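Local coordinates for protein putative oxidoreductase molybdopterin-binding subunit (Sulfolobus tokodaii, PDB 4ZOH) that probably serves as the molybdenum-bearing subunit of an aldehyde oxidase/xanthine dehydrogenase-type oxidoreductase, binding the pterin cytosine dinucleotide cofactor, at residues E344-E353 and I683-I694; R256-V264 and I275-L283. All blocks are in the same frame, centred on the assembly; numbering follows the deposited sequence.

Contact 1: E344-E353 and I683-I694; sequences ERIVNIVADE and INAVEQCIKKRI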
# COMPACT_ATOMS: atom_id res chain seq x y z
N GLU A 344 13.70 -36.86 -30.85
CA GLU A 344 12.40 -37.49 -31.18
C GLU A 344 11.99 -37.26 -32.62
O GLU A 344 11.38 -38.14 -33.25
CB GLU A 344 11.31 -37.08 -30.19
CG GLU A 344 11.58 -37.50 -28.79
CD GLU A 344 11.62 -39.03 -28.69
OE1 GLU A 344 10.55 -39.63 -28.99
OE2 GLU A 344 12.73 -39.59 -28.38
N ARG A 345 12.39 -36.15 -33.20
CA ARG A 345 12.21 -36.02 -34.62
C ARG A 345 13.13 -36.97 -35.44
O ARG A 345 12.67 -37.65 -36.38
CB ARG A 345 12.44 -34.59 -35.04
CG ARG A 345 11.37 -33.60 -34.52
CD ARG A 345 10.02 -33.87 -35.17
NE ARG A 345 10.09 -33.68 -36.61
CZ ARG A 345 9.90 -34.63 -37.52
NH1 ARG A 345 9.53 -35.87 -37.15
NH2 ARG A 345 10.02 -34.31 -38.82
N ILE A 346 14.41 -37.02 -35.07
CA ILE A 346 15.39 -37.84 -35.74
C ILE A 346 14.86 -39.30 -35.71
O ILE A 346 14.81 -39.89 -36.75
CB ILE A 346 16.80 -37.69 -35.07
CG1 ILE A 346 17.47 -36.36 -35.53
CG2 ILE A 346 17.72 -38.87 -35.40
CD1 ILE A 346 18.55 -35.92 -34.56
N VAL A 347 14.48 -39.82 -34.53
CA VAL A 347 13.92 -41.16 -34.34
C VAL A 347 12.76 -41.43 -35.34
O VAL A 347 12.68 -42.53 -35.95
CB VAL A 347 13.44 -41.37 -32.90
CG1 VAL A 347 12.47 -42.54 -32.80
CG2 VAL A 347 14.60 -41.67 -31.97
N ASN A 348 11.89 -40.45 -35.55
CA ASN A 348 10.80 -40.68 -36.48
C ASN A 348 11.25 -40.61 -37.91
O ASN A 348 10.68 -41.28 -38.81
CB ASN A 348 9.61 -39.74 -36.26
CG ASN A 348 8.56 -40.33 -35.36
OD1 ASN A 348 8.81 -41.03 -34.34
ND2 ASN A 348 7.33 -40.10 -35.79
N ILE A 349 12.29 -39.81 -38.14
CA ILE A 349 12.75 -39.60 -39.51
C ILE A 349 13.35 -40.93 -39.93
O ILE A 349 13.18 -41.35 -41.05
CB ILE A 349 13.73 -38.41 -39.63
CG1 ILE A 349 12.95 -37.11 -39.69
CG2 ILE A 349 14.67 -38.59 -40.83
CD1 ILE A 349 13.78 -35.99 -39.15
N VAL A 350 14.03 -41.59 -39.01
CA VAL A 350 14.69 -42.83 -39.28
C VAL A 350 13.60 -43.89 -39.51
O VAL A 350 13.59 -44.50 -40.59
CB VAL A 350 15.60 -43.21 -38.12
CG1 VAL A 350 16.03 -44.67 -38.24
CG2 VAL A 350 16.82 -42.31 -38.08
N ALA A 351 12.70 -44.08 -38.51
CA ALA A 351 11.50 -44.97 -38.57
C ALA A 351 10.82 -44.86 -39.92
O ALA A 351 10.68 -45.86 -40.61
CB ALA A 351 10.52 -44.75 -37.39
N ASP A 352 10.52 -43.64 -40.35
CA ASP A 352 9.97 -43.38 -41.65
C ASP A 352 10.85 -43.74 -42.84
O ASP A 352 10.33 -44.07 -43.92
CB ASP A 352 9.58 -41.91 -41.76
CG ASP A 352 8.24 -41.59 -41.06
OD1 ASP A 352 7.64 -42.53 -40.47
OD2 ASP A 352 7.77 -40.42 -41.12
N GLU A 353 12.17 -43.59 -42.68
CA GLU A 353 13.09 -43.94 -43.76
C GLU A 353 13.25 -45.47 -43.84
O GLU A 353 13.29 -46.01 -44.89
CB GLU A 353 14.42 -43.20 -43.60
CG GLU A 353 15.25 -43.14 -44.87
CD GLU A 353 14.63 -42.25 -45.92
OE1 GLU A 353 13.78 -41.42 -45.52
OE2 GLU A 353 14.98 -42.37 -47.13
N ILE A 683 4.23 -32.78 -33.83
CA ILE A 683 4.89 -32.78 -35.12
C ILE A 683 4.96 -34.24 -35.70
O ILE A 683 4.73 -34.41 -36.88
CB ILE A 683 6.31 -32.12 -35.12
CG1 ILE A 683 6.24 -30.62 -34.69
CG2 ILE A 683 6.88 -32.28 -36.57
CD1 ILE A 683 5.48 -29.74 -35.72
N ASN A 684 5.28 -35.23 -34.89
CA ASN A 684 5.34 -36.61 -35.41
C ASN A 684 3.97 -37.03 -35.97
O ASN A 684 3.89 -37.52 -37.12
CB ASN A 684 5.85 -37.58 -34.35
CG ASN A 684 7.35 -37.42 -34.12
OD1 ASN A 684 7.96 -36.61 -34.81
ND2 ASN A 684 7.95 -38.15 -33.12
N ALA A 685 2.91 -36.70 -35.22
CA ALA A 685 1.52 -36.91 -35.66
C ALA A 685 1.25 -36.27 -36.98
O ALA A 685 0.76 -37.00 -37.88
CB ALA A 685 0.49 -36.49 -34.62
N VAL A 686 1.56 -34.98 -37.13
CA VAL A 686 1.21 -34.28 -38.37
C VAL A 686 1.99 -34.89 -39.54
O VAL A 686 1.52 -34.89 -40.70
CB VAL A 686 1.50 -32.79 -38.30
CG1 VAL A 686 1.16 -32.07 -39.63
CG2 VAL A 686 0.65 -32.12 -37.23
N GLU A 687 3.20 -35.36 -39.23
CA GLU A 687 4.08 -35.81 -40.27
C GLU A 687 3.51 -37.09 -40.85
O GLU A 687 3.51 -37.22 -42.07
CB GLU A 687 5.48 -36.07 -39.73
CG GLU A 687 6.45 -36.53 -40.80
CD GLU A 687 7.89 -36.57 -40.31
OE1 GLU A 687 8.19 -37.30 -39.34
OE2 GLU A 687 8.71 -35.82 -40.86
N GLN A 688 3.04 -38.00 -39.98
CA GLN A 688 2.27 -39.19 -40.37
C GLN A 688 1.15 -38.87 -41.32
O GLN A 688 1.00 -39.58 -42.28
CB GLN A 688 1.80 -40.00 -39.17
CG GLN A 688 2.94 -40.62 -38.41
CD GLN A 688 3.78 -41.43 -39.35
OE1 GLN A 688 3.30 -42.43 -39.94
NE2 GLN A 688 5.04 -40.98 -39.57
N CYS A 689 0.41 -37.78 -41.11
CA CYS A 689 -0.65 -37.35 -42.06
C CYS A 689 -0.18 -36.73 -43.38
O CYS A 689 -1.00 -36.52 -44.24
CB CYS A 689 -1.78 -36.46 -41.37
SG CYS A 689 -3.27 -37.38 -40.78
N ILE A 690 1.08 -36.39 -43.60
CA ILE A 690 1.25 -35.50 -44.79
C ILE A 690 1.72 -35.90 -46.17
O ILE A 690 1.20 -35.33 -47.14
CB ILE A 690 1.83 -34.09 -44.55
CG1 ILE A 690 2.97 -34.10 -43.52
CG2 ILE A 690 0.70 -33.09 -44.40
CD1 ILE A 690 3.82 -32.85 -43.59
N LYS A 691 2.70 -36.75 -46.36
CA LYS A 691 3.63 -37.25 -45.43
C LYS A 691 4.86 -36.78 -46.24
O LYS A 691 5.23 -37.38 -47.25
CB LYS A 691 3.50 -38.78 -45.33
CG LYS A 691 2.38 -39.40 -46.17
CD LYS A 691 2.17 -40.88 -45.88
CE LYS A 691 0.86 -41.12 -45.15
NZ LYS A 691 0.99 -42.24 -44.16
N LYS A 692 5.35 -35.59 -45.88
CA LYS A 692 6.67 -35.11 -46.23
C LYS A 692 7.36 -34.92 -44.90
O LYS A 692 6.72 -34.89 -43.83
CB LYS A 692 6.68 -33.75 -46.92
CG LYS A 692 5.45 -33.33 -47.70
CD LYS A 692 5.69 -31.90 -48.20
CE LYS A 692 5.14 -30.85 -47.24
NZ LYS A 692 4.92 -29.48 -47.80
N ARG A 693 8.67 -34.75 -44.95
CA ARG A 693 9.43 -34.49 -43.77
C ARG A 693 9.09 -33.08 -43.25
O ARG A 693 9.01 -32.12 -44.02
CB ARG A 693 10.92 -34.65 -44.05
CG ARG A 693 11.70 -34.94 -42.78
CD ARG A 693 13.15 -35.14 -43.11
NE ARG A 693 13.45 -36.51 -43.52
CZ ARG A 693 14.62 -36.90 -44.02
NH1 ARG A 693 15.64 -36.06 -44.16
NH2 ARG A 693 14.78 -38.16 -44.34
N ILE A 694 8.83 -32.97 -41.97
CA ILE A 694 8.69 -31.60 -41.34
C ILE A 694 10.02 -31.18 -40.67
O ILE A 694 10.53 -31.92 -39.80
CB ILE A 694 7.55 -31.61 -40.31
CG1 ILE A 694 6.23 -31.93 -41.03
CG2 ILE A 694 7.48 -30.27 -39.52
CD1 ILE A 694 5.08 -32.13 -40.06
O HOH W 1 11.30 -31.27 -37.36
O HOH W 2 6.35 -38.82 -38.12
O HOH W 3 12.44 -40.11 -42.98
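Helix segments 344-353 and 683-688 run nearly parallel, 10.7 Å between axes, and Arg345 reaches across to grip Glu687 in an end-on, two-nitrogen salt bridge. Arg345 NH1 bonds Glu687 OE1 and Arg345 NH2 bonds Glu687 OE2, each at 2.9 Å, both from above the carboxylate plane. The arginine chain bends at chi2 (-67°) and again at chi3, which curls the guanidinium toward the second helix and the turn after it. There Arg345 NH2 also donates to Ile694 O, 2.6 Å away and in the guanidinium plane, while NH1 takes Asn684 OD1 and a water joins NE to the same Ile694 carbonyl. Ile683 CG2 covers one face of the group. Glu687 OE2 is shared, since Ile694 N donates to it as well, so the buried carboxylate ties the returning loop to its own helix. The amides of Asn348 and Asn684 stack with planes only 13° apart. Farther along, Gln688 NE2 bonds the syn lone pair of Asp352 OD1 at 3.2 Å. On the loop side, Ile349 CG2 lies over a face of the Arg693 guanidinium, whose NH1 is paired with Asp153. Helix 358-365 lies alongside, with Arg362 bonding Asn348 and Glu344; the disulfide from Cys689 links the chain just past 683-688 to Cys405 at the start of strand 405-412, and Ile346 and Val350 pack on strand 254-266.

Contact 2: R256-V264 and I275-L283; sequences RDKKLKFEV and IRGTLIANL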
# COMPACT_ATOMS: atom_id res chain seq x y z
N ARG A 256 13.79 -20.52 -26.94
CA ARG A 256 14.00 -21.56 -28.00
C ARG A 256 15.07 -21.09 -29.04
O ARG A 256 16.18 -20.84 -28.64
CB ARG A 256 12.67 -22.01 -28.68
CG ARG A 256 11.67 -22.60 -27.68
CD ARG A 256 11.97 -23.98 -27.09
NE ARG A 256 10.72 -24.52 -26.47
CZ ARG A 256 10.39 -24.45 -25.17
NH1 ARG A 256 11.25 -23.96 -24.26
NH2 ARG A 256 9.23 -24.97 -24.73
N ASP A 257 14.72 -21.07 -30.33
CA ASP A 257 15.51 -20.51 -31.41
C ASP A 257 16.88 -21.25 -31.49
O ASP A 257 17.93 -20.64 -31.23
CB ASP A 257 15.69 -18.96 -31.22
CG ASP A 257 15.97 -18.28 -32.52
OD1 ASP A 257 16.05 -19.04 -33.50
OD2 ASP A 257 16.07 -17.01 -32.66
N LYS A 258 16.83 -22.56 -31.76
CA LYS A 258 18.00 -23.43 -31.98
C LYS A 258 17.85 -24.32 -33.22
O LYS A 258 16.76 -24.78 -33.53
CB LYS A 258 18.30 -24.28 -30.75
CG LYS A 258 18.40 -23.47 -29.49
CD LYS A 258 18.60 -24.33 -28.29
CE LYS A 258 18.92 -23.41 -27.12
NZ LYS A 258 17.71 -22.54 -26.88
N LYS A 259 18.96 -24.53 -33.92
CA LYS A 259 19.05 -25.27 -35.20
C LYS A 259 19.99 -26.46 -35.03
O LYS A 259 21.14 -26.29 -34.53
CB LYS A 259 19.65 -24.33 -36.27
CG LYS A 259 19.37 -24.74 -37.72
CD LYS A 259 20.17 -23.92 -38.73
CE LYS A 259 19.25 -22.96 -39.41
NZ LYS A 259 19.96 -22.50 -40.62
N LEU A 260 19.56 -27.66 -35.44
CA LEU A 260 20.48 -28.82 -35.47
C LEU A 260 20.72 -29.31 -36.90
O LEU A 260 19.76 -29.69 -37.59
CB LEU A 260 20.01 -29.97 -34.59
CG LEU A 260 20.99 -31.11 -34.49
CD1 LEU A 260 22.19 -30.72 -33.64
CD2 LEU A 260 20.28 -32.30 -33.84
N LYS A 261 22.00 -29.22 -37.35
CA LYS A 261 22.50 -29.88 -38.59
C LYS A 261 22.92 -31.23 -38.07
O LYS A 261 23.82 -31.32 -37.20
CB LYS A 261 23.73 -29.18 -39.18
CG LYS A 261 23.69 -27.64 -39.23
CD LYS A 261 23.08 -27.08 -40.52
CE LYS A 261 23.34 -25.59 -40.73
NZ LYS A 261 24.77 -25.33 -41.09
N PHE A 262 22.23 -32.30 -38.51
CA PHE A 262 22.48 -33.63 -37.88
C PHE A 262 22.84 -34.67 -38.94
O PHE A 262 22.50 -34.52 -40.10
CB PHE A 262 21.29 -34.11 -36.99
CG PHE A 262 20.12 -34.69 -37.77
CD1 PHE A 262 20.13 -36.04 -38.20
CD2 PHE A 262 19.05 -33.89 -38.12
CE1 PHE A 262 19.09 -36.55 -38.98
CE2 PHE A 262 17.99 -34.40 -38.86
CZ PHE A 262 18.01 -35.74 -39.28
N GLU A 263 23.48 -35.74 -38.51
CA GLU A 263 23.58 -36.89 -39.35
C GLU A 263 23.42 -38.04 -38.41
O GLU A 263 24.07 -38.08 -37.37
CB GLU A 263 24.93 -36.92 -40.12
CG GLU A 263 25.45 -38.32 -40.50
CD GLU A 263 26.70 -38.30 -41.40
OE1 GLU A 263 26.74 -39.10 -42.39
OE2 GLU A 263 27.62 -37.49 -41.14
N VAL A 264 22.56 -39.01 -38.77
CA VAL A 264 22.35 -40.10 -37.80
C VAL A 264 22.85 -41.39 -38.46
O VAL A 264 22.65 -41.62 -39.66
CB VAL A 264 20.85 -40.15 -37.27
CG1 VAL A 264 19.86 -40.32 -38.40
CG2 VAL A 264 20.62 -41.21 -36.22
N ILE A 275 25.13 -40.17 -33.48
CA ILE A 275 24.81 -38.85 -34.08
C ILE A 275 26.00 -37.89 -34.11
O ILE A 275 26.74 -37.78 -33.18
CB ILE A 275 23.82 -38.02 -33.22
CG1 ILE A 275 22.85 -38.89 -32.47
CG2 ILE A 275 23.16 -36.96 -34.09
CD1 ILE A 275 21.71 -39.32 -33.34
N ARG A 276 26.10 -37.12 -35.16
CA ARG A 276 26.97 -35.98 -35.09
C ARG A 276 26.35 -34.84 -35.80
O ARG A 276 25.46 -35.03 -36.69
CB ARG A 276 28.32 -36.28 -35.73
CG ARG A 276 28.27 -36.81 -37.14
CD ARG A 276 29.60 -37.51 -37.44
NE ARG A 276 29.55 -37.92 -38.83
CZ ARG A 276 30.38 -38.78 -39.42
NH1 ARG A 276 31.40 -39.35 -38.76
NH2 ARG A 276 30.17 -39.04 -40.72
N GLY A 277 26.85 -33.66 -35.42
CA GLY A 277 26.61 -32.45 -36.20
C GLY A 277 26.81 -31.16 -35.40
O GLY A 277 27.58 -31.11 -34.44
N THR A 278 26.11 -30.13 -35.84
CA THR A 278 26.38 -28.80 -35.38
C THR A 278 25.05 -28.23 -34.82
O THR A 278 24.02 -28.17 -35.54
CB THR A 278 26.87 -27.97 -36.58
OG1 THR A 278 28.05 -28.60 -37.10
CG2 THR A 278 27.17 -26.56 -36.18
N LEU A 279 25.08 -27.82 -33.55
CA LEU A 279 23.93 -27.08 -32.92
C LEU A 279 24.18 -25.59 -32.94
O LEU A 279 25.15 -25.12 -32.30
CB LEU A 279 23.72 -27.59 -31.47
CG LEU A 279 22.59 -26.88 -30.69
CD1 LEU A 279 21.21 -27.29 -31.22
CD2 LEU A 279 22.73 -27.09 -29.19
N ILE A 280 23.33 -24.82 -33.62
CA ILE A 280 23.46 -23.37 -33.51
C ILE A 280 22.32 -22.66 -32.70
O ILE A 280 21.14 -22.60 -33.17
CB ILE A 280 23.57 -22.71 -34.89
CG1 ILE A 280 24.89 -23.11 -35.58
CG2 ILE A 280 23.61 -21.20 -34.73
CD1 ILE A 280 24.86 -22.86 -37.08
N ALA A 281 22.67 -22.05 -31.56
CA ALA A 281 21.68 -21.36 -30.68
C ALA A 281 21.80 -19.86 -30.77
O ALA A 281 22.91 -19.32 -30.82
CB ALA A 281 21.84 -21.84 -29.26
N ASN A 282 20.66 -19.17 -30.94
CA ASN A 282 20.62 -17.74 -31.10
C ASN A 282 20.40 -17.01 -29.73
O ASN A 282 19.29 -17.04 -29.17
CB ASN A 282 19.57 -17.37 -32.13
CG ASN A 282 19.61 -15.91 -32.50
OD1 ASN A 282 20.15 -15.14 -31.76
ND2 ASN A 282 18.96 -15.53 -33.58
N LEU A 283 21.46 -16.45 -29.16
CA LEU A 283 21.33 -15.66 -27.93
C LEU A 283 20.73 -14.29 -28.06
O LEU A 283 20.41 -13.66 -27.03
CB LEU A 283 22.65 -15.50 -27.24
CG LEU A 283 23.31 -16.78 -26.79
CD1 LEU A 283 24.61 -16.46 -26.06
CD2 LEU A 283 22.44 -17.68 -25.92
O HOH W 4 17.62 -17.75 -35.32
O HOH W 5 19.57 -20.77 -34.12
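Lys259 and Ile280 form a hydrogen-bonded pair in the antiparallel hairpin of strands 254-266 and 272-282, within the five-stranded mixed sheet of this molybdopterin-binding region. Lys259 N reaches Ile280 O at 3.0 Å, and the return bond from Ile280 N to Lys259 O is 2.8 Å; Lys261 with Thr278 and Glu263 with Arg276 repeat the pattern. Glu263 and Arg276 lie side by side on one face, pointing the same way. Arg276 starts with CG between its backbone N and carbonyl carbon (chi1 53°), then runs straight to NE, which carries the guanidinium alongside the extended glutamate. Arg276 NE and NH2 both donate to Glu263 OE2, each at 3.0 Å; the oxygen sits in the guanidinium plane, but both nitrogens meet it from above the carboxylate plane. Glu263 OE1 turns instead to Thr150. A leucine in place of Arg276 would probably leave Glu263 OE2 without the two donors and the charge that hold it, letting the carboxylate turn more freely. On the other face, Val264 CG2 touches Ile275 CD1 at 3.6 Å, and Leu260 CD1 packs on Leu279 CB. Lys258 lays its aliphatic chain against Ala281 CB, then bends at chi4 (64°) to bring NZ onto Arg256 O and into salt bridges with Glu294 and Glu338. A CB on Gly277, opposite Phe262, would run into Lys261 O and, at these backbone angles, also jam against Arg276 O. Asp257 and Lys258 both face Asn157 of strand 149-161, a G1 beta bulge. The chemistry is two-faced: the side of Lys259, Lys261 and Glu263 is mainly charged and polar, though Ile280 sits there too, and both lysine amines pair with Glu112; the other is mostly apolar, the buried Lys258 amine probably balanced by its acids, and meets helices 288-304 and 336-353.

Both contacts hold helix 336-353, but from different sides. Contact 2 supplies part of the sheet on which the helix lies: Ile346 and Val350, which take no part in contact 1, pack against Leu260, Phe262 and Val264. Contact 1 fastens another flank of the same helix to the C-terminal helix and loop. Although largely buried, contact 1 is mainly polar and depends on side chains and bridging waters, turning exposed at Asp352 and Glu353. Contact 2 is held chiefly by backbone bonds, with an apolar face inside and a partly exposed charged one. Strand 149-161 neighbours both, and the side chain of Lys258 in contact 2 is about 13 Å from the molybdenum.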